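Local coordinates for PKS_KS domain-containing protein (Photorhabdus luminescens subsp. laumondii, PDB 6SMO), which probably acts as a 3-oxoacyl-[acyl-carrier-protein] synthase of the thiolase-like superfamily, and holds 3,5,7,9,11-pentakis(oxidanylidene)dodecanal in a pocket, at residues Arg27-Thr32 with Ile200-Ile205; Ala193-Leu198 with Ala421-Ser426; Ala307-Ile312 with Ser344-Phe349. One frame throughout, in Å; residues are numbered along the deposited sequence.

Contact 1: Arg27-Thr32 with Ile200-Ile205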
loop_
_atom_site.group_PDB
_atom_site.type_symbol
_atom_site.label_atom_id
_atom_site.label_comp_id
_atom_site.label_asym_id
_atom_site.label_seq_id
_atom_site.Cartn_x
_atom_site.Cartn_y
_atom_site.Cartn_z
ATOM N N ARG B 27 -16.348 19.440 7.677
ATOM C CA ARG B 27 -16.542 19.123 9.118
ATOM C C ARG B 27 -15.195 18.758 9.752
ATOM O O ARG B 27 -14.332 18.202 9.042
ATOM C CB ARG B 27 -17.545 17.975 9.272
ATOM C CG ARG B 27 -18.924 18.275 8.701
ATOM C CD ARG B 27 -19.721 17.018 8.413
ATOM N NE ARG B 27 -20.276 16.417 9.619
ATOM C CZ ARG B 27 -20.845 15.213 9.681
ATOM N NH1 ARG B 27 -20.934 14.455 8.600
ATOM N NH2 ARG B 27 -21.319 14.768 10.832
ATOM N N ARG B 28 -15.033 19.061 11.044
ATOM C CA ARG B 28 -13.820 18.735 11.842
ATOM C C ARG B 28 -13.871 17.259 12.251
ATOM O O ARG B 28 -14.971 16.775 12.588
ATOM C CB ARG B 28 -13.713 19.649 13.067
ATOM C CG ARG B 28 -13.249 21.062 12.744
ATOM C CD ARG B 28 -12.927 21.867 13.990
ATOM N NE ARG B 28 -14.123 22.352 14.666
ATOM C CZ ARG B 28 -14.124 23.107 15.763
ATOM N NH1 ARG B 28 -12.985 23.471 16.331
ATOM N NH2 ARG B 28 -15.272 23.496 16.292
ATOM N N VAL B 29 -12.718 16.583 12.218
ATOM C CA VAL B 29 -12.548 15.141 12.569
ATOM C C VAL B 29 -11.857 15.058 13.935
ATOM O O VAL B 29 -10.871 15.794 14.140
ATOM C CB VAL B 29 -11.747 14.396 11.483
ATOM C CG1 VAL B 29 -11.664 12.902 11.761
ATOM C CG2 VAL B 29 -12.312 14.646 10.093
ATOM N N VAL B 30 -12.354 14.192 14.825
ATOM C CA VAL B 30 -11.831 14.017 16.215
ATOM C C VAL B 30 -11.678 12.523 16.523
ATOM O O VAL B 30 -12.477 11.719 16.004
ATOM C CB VAL B 30 -12.730 14.716 17.254
ATOM C CG1 VAL B 30 -12.575 16.228 17.198
ATOM C CG2 VAL B 30 -14.192 14.318 17.117
ATOM N N VAL B 31 -10.683 12.185 17.350
ATOM C CA VAL B 31 -10.385 10.800 17.823
ATOM C C VAL B 31 -11.136 10.582 19.142
ATOM O O VAL B 31 -10.820 11.288 20.120
ATOM C CB VAL B 31 -8.871 10.573 17.996
ATOM C CG1 VAL B 31 -8.551 9.116 18.297
ATOM C CG2 VAL B 31 -8.079 11.053 16.789
ATOM N N THR B 32 -12.091 9.645 19.161
ATOM C CA THR B 32 -12.984 9.360 20.318
ATOM C C THR B 32 -12.603 8.038 20.999
ATOM O O THR B 32 -12.987 7.870 22.172
ATOM C CB THR B 32 -14.456 9.337 19.889
ATOM O OG1 THR B 32 -14.568 8.492 18.742
ATOM C CG2 THR B 32 -14.993 10.715 19.574
ATOM N N ILE B 200 -7.638 8.928 4.441
ATOM C CA ILE B 200 -8.870 8.640 3.645
ATOM C C ILE B 200 -10.080 8.614 4.590
ATOM O O ILE B 200 -11.169 9.032 4.154
ATOM C CB ILE B 200 -8.729 7.339 2.824
ATOM C CG1 ILE B 200 -9.725 7.299 1.661
ATOM C CG2 ILE B 200 -8.843 6.101 3.703
ATOM C CD1 ILE B 200 -9.345 6.340 0.557
ATOM N N ALA B 201 -9.887 8.145 5.829
ATOM C CA ALA B 201 -10.906 8.125 6.907
ATOM C C ALA B 201 -11.297 9.560 7.280
ATOM O O ALA B 201 -12.501 9.809 7.482
ATOM C CB ALA B 201 -10.378 7.372 8.104
ATOM N N MET B 202 -10.310 10.459 7.369
ATOM C CA MET B 202 -10.500 11.908 7.659
ATOM C C MET B 202 -11.324 12.550 6.535
ATOM O O MET B 202 -12.223 13.356 6.850
ATOM C CB MET B 202 -9.150 12.624 7.774
ATOM C CG MET B 202 -9.253 14.059 8.263
ATOM S SD MET B 202 -7.806 15.052 7.814
ATOM C CE MET B 202 -8.074 15.248 6.052
ATOM N N GLU B 203 -11.024 12.204 5.277
ATOM C CA GLU B 203 -11.692 12.753 4.065
ATOM C C GLU B 203 -13.170 12.337 4.052
ATOM O O GLU B 203 -14.016 13.204 3.756
ATOM C CB GLU B 203 -10.965 12.294 2.798
ATOM C CG GLU B 203 -9.642 13.006 2.576
ATOM C CD GLU B 203 -8.741 12.377 1.526
ATOM O OE1 GLU B 203 -7.519 12.634 1.569
ATOM O OE2 GLU B 203 -9.259 11.635 0.668
ATOM N N HIS B 204 -13.463 11.069 4.366
ATOM C CA HIS B 204 -14.842 10.508 4.438
ATOM C C HIS B 204 -15.691 11.330 5.414
ATOM O O HIS B 204 -16.830 11.683 5.047
ATOM C CB HIS B 204 -14.820 9.023 4.831
ATOM C CG HIS B 204 -14.559 8.099 3.690
ATOM N ND1 HIS B 204 -13.461 7.262 3.652
ATOM C CD2 HIS B 204 -15.246 7.875 2.549
ATOM C CE1 HIS B 204 -13.483 6.563 2.535
ATOM N NE2 HIS B 204 -14.568 6.920 1.842
ATOM N N ILE B 205 -15.154 11.625 6.602
ATOM C CA ILE B 205 -15.870 12.348 7.696
ATOM C C ILE B 205 -16.005 13.827 7.310
ATOM O O ILE B 205 -17.120 14.368 7.446
ATOM C CB ILE B 205 -15.156 12.168 9.053
ATOM C CG1 ILE B 205 -15.078 10.694 9.466
ATOM C CG2 ILE B 205 -15.824 13.010 10.134
ATOM C CD1 ILE B 205 -14.042 10.406 10.528
#

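Contact 2: Ala193-Leu198 with Ala421-Ser426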
loop_
_atom_site.group_PDB
_atom_site.type_symbol
_atom_site.label_atom_id
_atom_site.label_comp_id
_atom_site.label_asym_id
_atom_site.label_seq_id
_atom_site.Cartn_x
_atom_site.Cartn_y
_atom_site.Cartn_z
ATOM N N ALA B 193 1.011 3.433 4.817
ATOM C CA ALA B 193 -0.372 2.903 4.745
ATOM C C ALA B 193 -1.175 3.300 5.991
ATOM O O ALA B 193 -2.360 3.650 5.832
ATOM C CB ALA B 193 -0.324 1.405 4.574
ATOM N N GLY B 194 -0.554 3.241 7.173
ATOM C CA GLY B 194 -1.183 3.591 8.462
ATOM C C GLY B 194 -1.799 4.981 8.442
ATOM O O GLY B 194 -3.008 5.085 8.728
ATOM N N LEU B 195 -1.006 6.006 8.110
ATOM C CA LEU B 195 -1.452 7.427 8.048
ATOM C C LEU B 195 -2.385 7.632 6.850
ATOM O O LEU B 195 -3.279 8.493 6.948
ATOM C CB LEU B 195 -0.242 8.361 7.941
ATOM C CG LEU B 195 0.661 8.469 9.171
ATOM C CD1 LEU B 195 1.511 9.726 9.085
ATOM C CD2 LEU B 195 -0.135 8.468 10.469
ATOM N N ASP B 196 -2.168 6.894 5.757
ATOM C CA ASP B 196 -2.985 6.987 4.515
ATOM C C ASP B 196 -4.406 6.486 4.805
ATOM O O ASP B 196 -5.356 7.064 4.239
ATOM C CB ASP B 196 -2.323 6.233 3.359
ATOM C CG ASP B 196 -1.041 6.877 2.858
ATOM O OD1 ASP B 196 -0.684 7.958 3.368
ATOM O OD2 ASP B 196 -0.409 6.296 1.955
ATOM N N ALA B 197 -4.543 5.462 5.655
ATOM C CA ALA B 197 -5.836 4.920 6.136
ATOM C C ALA B 197 -6.547 5.974 6.995
ATOM O O ALA B 197 -7.770 6.146 6.828
ATOM C CB ALA B 197 -5.613 3.640 6.902
ATOM N N LEU B 198 -5.803 6.646 7.881
ATOM C CA LEU B 198 -6.301 7.775 8.713
ATOM C C LEU B 198 -6.662 8.956 7.801
ATOM O O LEU B 198 -7.669 9.633 8.085
ATOM C CB LEU B 198 -5.227 8.171 9.733
ATOM C CG LEU B 198 -4.952 7.149 10.836
ATOM C CD1 LEU B 198 -3.643 7.455 11.546
ATOM C CD2 LEU B 198 -6.098 7.103 11.835
ATOM N N ALA B 421 0.432 19.266 16.967
ATOM C CA ALA B 421 1.360 18.117 16.837
ATOM C C ALA B 421 1.475 17.700 15.367
ATOM O O ALA B 421 0.444 17.701 14.666
ATOM C CB ALA B 421 0.881 16.973 17.697
ATOM N N LEU B 422 2.693 17.365 14.930
ATOM C CA LEU B 422 2.992 16.771 13.598
ATOM C C LEU B 422 3.300 15.281 13.777
ATOM O O LEU B 422 3.800 14.905 14.855
ATOM C CB LEU B 422 4.179 17.504 12.964
ATOM C CG LEU B 422 3.834 18.533 11.888
ATOM C CD1 LEU B 422 2.795 19.530 12.381
ATOM C CD2 LEU B 422 5.088 19.260 11.428
ATOM N N LYS B 423 3.009 14.477 12.752
ATOM C CA LYS B 423 3.235 13.007 12.732
ATOM C C LYS B 423 3.775 12.615 11.356
ATOM O O LYS B 423 2.974 12.560 10.404
ATOM C CB LYS B 423 1.931 12.274 13.067
ATOM C CG LYS B 423 1.951 10.763 12.875
ATOM C CD LYS B 423 2.835 10.033 13.862
ATOM C CE LYS B 423 3.241 8.656 13.384
ATOM N NZ LYS B 423 4.352 8.715 12.406
ATOM N N LEU B 424 5.082 12.357 11.268
ATOM C CA LEU B 424 5.807 12.056 10.005
ATOM C C LEU B 424 5.880 10.535 9.820
ATOM O O LEU B 424 6.220 9.839 10.797
ATOM C CB LEU B 424 7.208 12.674 10.070
ATOM C CG LEU B 424 7.298 14.181 9.819
ATOM C CD1 LEU B 424 6.227 14.950 10.579
ATOM C CD2 LEU B 424 8.679 14.703 10.188
ATOM N N SER B 425 5.560 10.050 8.615
ATOM C CA SER B 425 5.674 8.623 8.210
ATOM C C SER B 425 6.352 8.523 6.839
ATOM O O SER B 425 6.156 9.432 6.009
ATOM C CB SER B 425 4.332 7.940 8.209
ATOM O OG SER B 425 3.865 7.745 9.536
ATOM N N SER B 426 7.118 7.449 6.628
ATOM C CA SER B 426 7.879 7.153 5.387
ATOM C C SER B 426 7.840 5.647 5.115
ATOM O O SER B 426 7.843 4.870 6.090
ATOM C CB SER B 426 9.297 7.655 5.486
ATOM O OG SER B 426 9.332 9.074 5.523
#

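Contact 3: Ala307-Ile312 with Ser344-Phe349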
loop_
_atom_site.group_PDB
_atom_site.type_symbol
_atom_site.label_atom_id
_atom_site.label_comp_id
_atom_site.label_asym_id
_atom_site.label_seq_id
_atom_site.Cartn_x
_atom_site.Cartn_y
_atom_site.Cartn_z
ATOM N N ALA B 307 11.281 16.621 -0.199
ATOM C CA ALA B 307 9.972 15.972 -0.444
ATOM C C ALA B 307 9.159 15.932 0.856
ATOM O O ALA B 307 7.994 16.377 0.837
ATOM C CB ALA B 307 10.174 14.586 -1.009
ATOM N N MET B 308 9.760 15.423 1.938
ATOM C CA MET B 308 9.135 15.323 3.285
ATOM C C MET B 308 8.764 16.726 3.782
ATOM O O MET B 308 7.679 16.867 4.377
ATOM C CB MET B 308 10.083 14.650 4.286
ATOM C CG MET B 308 9.570 14.636 5.719
ATOM S SD MET B 308 7.935 13.874 5.893
ATOM C CE MET B 308 8.392 12.206 6.362
ATOM N N ALA B 309 9.630 17.718 3.543
ATOM C CA ALA B 309 9.431 19.138 3.924
ATOM C C ALA B 309 8.202 19.706 3.205
ATOM O O ALA B 309 7.447 20.466 3.844
ATOM C CB ALA B 309 10.671 19.941 3.616
ATOM N N ARG B 310 8.013 19.353 1.928
ATOM C CA ARG B 310 6.860 19.804 1.099
ATOM C C ARG B 310 5.575 19.149 1.622
ATOM O O ARG B 310 4.530 19.827 1.616
ATOM C CB ARG B 310 7.080 19.481 -0.384
ATOM C CG ARG B 310 6.316 20.398 -1.328
ATOM C CD ARG B 310 6.549 20.110 -2.800
ATOM N NE ARG B 310 5.496 19.287 -3.386
ATOM C CZ ARG B 310 5.535 17.962 -3.534
ATOM N NH1 ARG B 310 4.508 17.335 -4.085
ATOM N NH2 ARG B 310 6.588 17.263 -3.143
ATOM N N CYS B 311 5.658 17.888 2.060
ATOM C CA CYS B 311 4.525 17.087 2.605
ATOM C C CYS B 311 4.026 17.707 3.918
ATOM O O CYS B 311 2.795 17.780 4.099
ATOM C CB CYS B 311 4.931 15.636 2.835
ATOM S SG CYS B 311 3.520 14.525 3.063
ATOM N N ILE B 312 4.948 18.126 4.793
ATOM C CA ILE B 312 4.644 18.821 6.083
ATOM C C ILE B 312 3.923 20.139 5.770
ATOM O O ILE B 312 2.940 20.453 6.469
ATOM C CB ILE B 312 5.924 19.056 6.914
ATOM C CG1 ILE B 312 6.571 17.743 7.365
ATOM C CG2 ILE B 312 5.639 19.964 8.102
ATOM C CD1 ILE B 312 8.036 17.869 7.717
ATOM N N SER B 344 15.273 15.046 10.043
ATOM C CA SER B 344 15.937 16.157 10.775
ATOM C C SER B 344 16.081 17.373 9.853
ATOM O O SER B 344 15.692 18.481 10.273
ATOM C CB SER B 344 17.269 15.726 11.331
ATOM O OG SER B 344 17.103 14.683 12.280
ATOM N N ASN B 345 16.603 17.160 8.640
ATOM C CA ASN B 345 16.821 18.219 7.616
ATOM C C ASN B 345 15.469 18.710 7.078
ATOM O O ASN B 345 15.387 19.898 6.710
ATOM C CB ASN B 345 17.732 17.735 6.484
ATOM C CG ASN B 345 19.171 17.548 6.916
ATOM O OD1 ASN B 345 19.670 18.274 7.774
ATOM N ND2 ASN B 345 19.851 16.582 6.321
ATOM N N ALA B 346 14.458 17.836 7.029
ATOM C CA ALA B 346 13.083 18.159 6.575
ATOM C C ALA B 346 12.434 19.151 7.549
ATOM O O ALA B 346 11.866 20.157 7.075
ATOM C CB ALA B 346 12.260 16.901 6.439
ATOM N N ILE B 347 12.527 18.879 8.856
ATOM C CA ILE B 347 11.990 19.745 9.951
ATOM C C ILE B 347 12.756 21.075 9.952
ATOM O O ILE B 347 12.115 22.121 10.174
ATOM C CB ILE B 347 12.065 19.024 11.314
ATOM C CG1 ILE B 347 11.157 17.790 11.349
ATOM C CG2 ILE B 347 11.748 19.975 12.461
ATOM C CD1 ILE B 347 11.531 16.778 12.408
ATOM N N LYS B 348 14.071 21.029 9.707
ATOM C CA LYS B 348 14.965 22.219 9.639
ATOM C C LYS B 348 14.555 23.131 8.476
ATOM O O LYS B 348 14.743 24.352 8.604
ATOM C CB LYS B 348 16.431 21.802 9.478
ATOM C CG LYS B 348 17.166 21.499 10.776
ATOM C CD LYS B 348 18.628 21.176 10.563
ATOM C CE LYS B 348 19.432 21.180 11.844
ATOM N NZ LYS B 348 20.884 21.064 11.572
ATOM N N PHE B 349 14.033 22.565 7.381
ATOM C CA PHE B 349 13.677 23.311 6.145
ATOM C C PHE B 349 12.360 24.074 6.348
ATOM O O PHE B 349 12.289 25.249 5.936
ATOM C CB PHE B 349 13.590 22.377 4.936
ATOM C CG PHE B 349 13.622 23.096 3.612
ATOM C CD1 PHE B 349 14.823 23.531 3.073
ATOM C CD2 PHE B 349 12.452 23.358 2.914
ATOM C CE1 PHE B 349 14.856 24.201 1.859
ATOM C CE2 PHE B 349 12.486 24.028 1.700
ATOM C CZ PHE B 349 13.687 24.448 1.175
#

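Contact 1: Arg27-Thr32 with Ile200-Ile205
V29 supplies both of its methyl groups to the helix, and the two branches serve different residues. CG2 lies over the helical backbone, 3.5 Å from M202 O and 3.6 Å from M202 CG. The other methyl, CG1, takes the position opposite the backbone N (chi1 -175°) and meets I205 CD1 at 3.7 Å. I205 also brings its CB and CG2 near V29 CG2, so both methyls of the valine press on this isoleucine. Both apolar pairs cross at about a right angle, and this buried V29-M202-I205 cluster provides most of the interface.

Two residues before the strand the packing thins out. R27, partly exposed, passes its CD 3.8 Å from I205 O, with its chain bent at chi3 (77°); the guanidinium then goes on to a salt bridge with D211. R28 turns outward to solvent and sets its charge against the ring of Y272 in a cation-pi contact.

Strand 29-37 runs between strands 263-271 and 284-293 of the large mixed sheet, and helix 193-206 lies against that sheet: M202 touches L286 and Y289, while I205 touches L269 and M213.

Contact 2: Ala193-Leu198 with Ala421-Ser426
L195 rests its branched end against K423 and S425, two residues whose side chains are on the same face of the strand. The leucine CG stands opposite the carbonyl carbon (chi1 -69°), and an extended second torsion (chi2 -162°) carries CD1 forward to the strand. There CD1 is 3.5 Å from K423 O and also 3.5 Å from S425 CB. The second branch, CD2, turns to the lysine and lies 3.9 Å from K423 CG, the two chains running at a slant to one another.

K423 sets its CG opposite the backbone N (chi1 171°). Its chain then bends at chi2 and again at chi4, folding the ammonium group back along its own strand until NZ donates a hydrogen bond of 3.1 Å to S425 OG. The leucine therefore meets the aliphatic root of the lysine, while the charged end is turned to polar partners.

In the thiolase fold two buried helices form a layer between sheets, and helices 193-206 and 372-388 are consistent with that layer here. Helix 372-388 supplies the outside partners: N375 hydrogen-bonds S425 OG, E378 makes a long, weak ion pair with K423 NZ, and S379 packs on L195. S425 OG thus has two polar partners within a buried setting, and the nearby carboxylate would probably help to stabilise the lysine's charge.

L424, between the two contacting residues, directs its side chain to the other face of strand 420-427, onto M308 of helix 306-319. The S425 side chain lies about 9 Å from the bound pentakis(oxidanylidene)dodecanal.

Contact 3: Ala307-Ile312 with Ser344-Phe349
A309 and A346 mark the closest backbone approach, 4.6 Å between their CA atoms, where the segment axes pass 8.2 Å apart and cross at -49°. Two alanines at this point leave the helices separated by little more than methyl groups. The A309 CB lies 3.7 Å from A346 O, nearer to that carbonyl than to the opposing methyl, since the CB atoms of A309 and A346 are 4.4 Å apart. The methyl of A346 is directed instead to the root of M308, with its CB 3.6 Å from M308 CG. M308 touches with CB and CG alone: CG stands opposite the backbone N (chi1 174°), and the bend that follows at chi2 (56°) leads the thioether away from A346.

At the other flank F349 points toward the other helix, and its CD2 comes 3.9 Å from A309 CB. The methyl meets this ring at an oblique angle, and F349 remains largely open to solvent, so this flank is looser than the buried alanine pair.

Helix 337-350 links the neighbouring parallel strands 326-330 and 360-361 as a beta-alpha-beta crossover, and it packs with helix 306-319 on the same face of the large sheet: I347 reaches L424 of strand 420-427, while M308 packs on H432 and V434 of strand 431-438.

Contacts 1 and 2 share helix 193-206, and both reach the large mixed sheet; their centres are 14 Å apart. Contact 1 uses the later part of the helix and strand 29-37, contact 2 its beginning and strand 420-427; the order 27-32, 193-198, 200-205, 421-426 makes them alternate. Contact 3 is nested within the loop that contact 2 closes, 14 Å from it between centres. The two touch through the strand's other face: M308 CE lies 3.4 Å from S426 OG, and I312 CG2 3.4 Å from L422 CD2. Contacts 1 and 3 stand 25 Å apart and do not meet. All trace a layered path, from inner helix through sheet to outer helices, within one ketosynthase unit.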